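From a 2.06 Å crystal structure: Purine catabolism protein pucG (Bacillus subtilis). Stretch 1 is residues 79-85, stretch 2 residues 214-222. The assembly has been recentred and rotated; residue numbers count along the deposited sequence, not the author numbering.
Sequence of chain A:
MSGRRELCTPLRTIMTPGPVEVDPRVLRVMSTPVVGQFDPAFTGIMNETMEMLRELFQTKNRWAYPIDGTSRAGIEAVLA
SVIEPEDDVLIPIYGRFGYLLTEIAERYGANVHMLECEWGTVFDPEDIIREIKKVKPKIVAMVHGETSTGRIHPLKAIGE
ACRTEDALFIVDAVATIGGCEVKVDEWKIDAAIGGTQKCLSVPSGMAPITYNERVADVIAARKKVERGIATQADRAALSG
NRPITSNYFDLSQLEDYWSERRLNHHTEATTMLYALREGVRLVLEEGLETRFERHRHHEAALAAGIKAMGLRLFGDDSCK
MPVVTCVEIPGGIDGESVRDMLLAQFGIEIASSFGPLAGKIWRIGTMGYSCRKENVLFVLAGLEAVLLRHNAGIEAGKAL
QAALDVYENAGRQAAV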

# COMPACT_ATOMS: atom_id res chain seq x y z
N LEU A 79 15.88 -3.74 -1.27
CA LEU A 79 16.78 -4.66 -1.99
C LEU A 79 16.88 -4.35 -3.50
O LEU A 79 17.96 -4.44 -4.08
CB LEU A 79 16.35 -6.10 -1.76
CG LEU A 79 16.56 -6.60 -0.32
CD1 LEU A 79 15.87 -7.89 -0.17
CD2 LEU A 79 18.08 -6.71 -0.06
N ALA A 80 15.77 -3.99 -4.12
CA ALA A 80 15.75 -3.53 -5.52
C ALA A 80 16.72 -2.36 -5.75
O ALA A 80 17.40 -2.29 -6.77
CB ALA A 80 14.32 -3.12 -5.95
N SER A 81 16.79 -1.45 -4.80
CA SER A 81 17.49 -0.20 -5.06
C SER A 81 19.01 -0.40 -4.89
O SER A 81 19.78 0.34 -5.44
CB SER A 81 16.95 0.90 -4.15
OG SER A 81 17.36 0.65 -2.80
N VAL A 82 19.41 -1.47 -4.22
CA VAL A 82 20.79 -1.69 -3.85
C VAL A 82 21.45 -2.91 -4.59
O VAL A 82 22.64 -3.12 -4.48
CB VAL A 82 20.79 -1.75 -2.30
CG1 VAL A 82 21.14 -3.04 -1.75
CG2 VAL A 82 21.35 -0.45 -1.68
N ILE A 83 20.67 -3.63 -5.41
CA ILE A 83 21.12 -4.82 -6.11
C ILE A 83 21.16 -4.63 -7.58
O ILE A 83 20.14 -4.30 -8.17
CB ILE A 83 20.25 -6.05 -5.82
CG1 ILE A 83 20.49 -6.48 -4.36
CG2 ILE A 83 20.65 -7.22 -6.77
CD1 ILE A 83 19.57 -7.57 -3.88
N GLU A 84 22.34 -4.80 -8.16
CA GLU A 84 22.48 -4.89 -9.63
C GLU A 84 22.76 -6.37 -9.98
O GLU A 84 23.35 -7.08 -9.17
CB GLU A 84 23.65 -4.02 -10.11
CG GLU A 84 23.32 -2.51 -10.32
CD GLU A 84 24.59 -1.62 -10.16
OE1 GLU A 84 25.70 -2.18 -10.28
OE2 GLU A 84 24.47 -0.39 -9.89
N PRO A 85 22.34 -6.83 -11.18
CA PRO A 85 22.61 -8.22 -11.51
C PRO A 85 24.06 -8.58 -11.19
O PRO A 85 24.93 -7.73 -11.37
CB PRO A 85 22.38 -8.26 -13.06
CG PRO A 85 21.24 -7.27 -13.21
CD PRO A 85 21.68 -6.12 -12.29
N ARG A 214 25.95 5.38 3.46
CA ARG A 214 26.45 4.20 2.70
C ARG A 214 25.39 3.67 1.73
O ARG A 214 25.67 3.51 0.54
CB ARG A 214 26.94 3.06 3.60
CG ARG A 214 28.11 3.45 4.52
CD ARG A 214 29.20 2.34 4.58
NE ARG A 214 28.64 1.22 5.26
CZ ARG A 214 28.79 -0.05 4.96
NH1 ARG A 214 29.59 -0.44 4.01
NH2 ARG A 214 28.14 -0.94 5.70
N VAL A 215 24.18 3.43 2.25
CA VAL A 215 23.03 3.02 1.40
C VAL A 215 22.62 4.09 0.37
O VAL A 215 22.42 3.78 -0.81
CB VAL A 215 21.81 2.52 2.19
CG1 VAL A 215 20.69 2.04 1.23
CG2 VAL A 215 22.22 1.35 3.04
N ALA A 216 22.58 5.34 0.81
CA ALA A 216 22.09 6.43 -0.06
C ALA A 216 23.06 6.66 -1.24
O ALA A 216 22.62 6.80 -2.37
CB ALA A 216 21.83 7.77 0.75
N ASP A 217 24.37 6.62 -1.00
CA ASP A 217 25.33 6.76 -2.13
C ASP A 217 25.21 5.66 -3.21
O ASP A 217 25.39 5.95 -4.40
CB ASP A 217 26.77 6.87 -1.61
CG ASP A 217 26.97 8.10 -0.76
OD1 ASP A 217 27.98 8.18 -0.08
OD2 ASP A 217 26.08 8.98 -0.73
N VAL A 218 24.95 4.41 -2.82
CA VAL A 218 24.73 3.34 -3.80
C VAL A 218 23.44 3.62 -4.60
O VAL A 218 23.40 3.38 -5.78
CB VAL A 218 24.62 1.97 -3.10
CG1 VAL A 218 24.05 0.91 -4.06
CG2 VAL A 218 25.96 1.55 -2.53
N ILE A 219 22.40 4.17 -3.94
CA ILE A 219 21.14 4.48 -4.60
C ILE A 219 21.38 5.66 -5.57
O ILE A 219 20.89 5.67 -6.69
CB ILE A 219 20.10 4.85 -3.55
CG1 ILE A 219 19.79 3.65 -2.62
CG2 ILE A 219 18.85 5.37 -4.20
CD1 ILE A 219 18.65 3.92 -1.66
N ALA A 220 22.16 6.64 -5.13
CA ALA A 220 22.44 7.78 -5.98
C ALA A 220 23.18 7.35 -7.23
O ALA A 220 22.93 7.90 -8.32
CB ALA A 220 23.22 8.84 -5.23
N ALA A 221 24.09 6.37 -7.12
CA ALA A 221 24.84 5.92 -8.32
C ALA A 221 23.92 5.31 -9.41
O ALA A 221 24.39 4.90 -10.48
CB ALA A 221 25.98 4.99 -7.95
N ARG A 222 22.60 5.30 -9.15
CA ARG A 222 21.60 4.68 -10.03
C ARG A 222 20.33 5.53 -10.44
O ARG A 222 19.94 6.51 -9.81
CB ARG A 222 21.13 3.36 -9.42
CG ARG A 222 22.21 2.31 -9.09
CD ARG A 222 21.52 1.05 -8.44
NE ARG A 222 20.77 0.31 -9.46
CZ ARG A 222 20.13 -0.85 -9.30
NH1 ARG A 222 20.11 -1.47 -8.12
NH2 ARG A 222 19.50 -1.39 -10.35
O HOH W 1 17.19 -3.01 -9.60

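The end of one helix packs against the last turns of another in a two-part contact, in which a single arginine, Arg222, makes the polar side by reaching carbonyl oxygens of the first stretch while a small cluster of aliphatic side chains fills the rest. The two segments lie far apart in the chain, touching residues being at least 133 positions apart in the sequence, and together bury 373 Å². The backbones come nearest at Ser81 and Ile219, whose CA atoms are 6.0 Å apart.

Arg222 has the largest share of the buried surface. Its CA-to-CB bond points toward the first stretch, and an extended chi2 (t) followed by chi3 near 72° (p) carries the guanidinium to the place where the first helix runs out. There the last carbonyls of a helix lack the amide partners that the next turn would have supplied, and Ile83 is the first residue to leave helical phi/psi. Arg222 NH1 donates a hydrogen bond of 2.8 Å to Ile83 O and a weak one of 3.3 Å to Ser81 O, with N-H...O angles of 135° and 132°. Both are well short of linear, as expected when one nitrogen sits among several carbonyls rather than facing one of them squarely. Ala80 O also lies 3.1 Å from Arg222 NH1. A water bridges the same two residues: it donates to Ala80 O at 2.9 Å and accepts from Arg222 NH2 at 2.9 Å, so the same arginine reaches the helix end both directly and through solvent. Arg222 NE and NH2 also have hydrogen-bond partners elsewhere in the structure.

Glu84 supplies the charge to match. Its CA-to-CB bond points sideways, but the end of the side chain comes nearer to the second stretch. Glu84 CG lies over one face of the guanidinium, and Glu84 OE2 is 3.8 Å from Arg222 NE, a long salt bridge. Because that oxygen stands well out of the guanidinium plane, no N-H points at it; the attraction is one of charge alone. The carboxylate also rests against the aliphatic part of the arginine, with Glu84 OE2 3.6 Å from Arg222 CD.

The apolar part centres on Val82. Although its CA-to-CB bond points away from the second stretch, Val82 CG2 still reaches Val218 CG1 at 3.8 Å and Val215 CG1 at 3.9 Å, with Ile219 CG1 at the margin, 4.5 Å away. Val218 and Ile219 follow Val215 by three and four residues, which brings each close to it along the same side of the helix, and Val218 directs its CA-to-CB bond toward the first stretch. The chi1 of Val82, 114°, falls between the usual wells. Beside this cluster, Ile219 CD1 packs 3.7 Å from Ser81 OG; a methyl carbon cannot hydrogen-bond, so this is packing, and the hydroxyl has its hydrogen bond with a residue just outside the stretches.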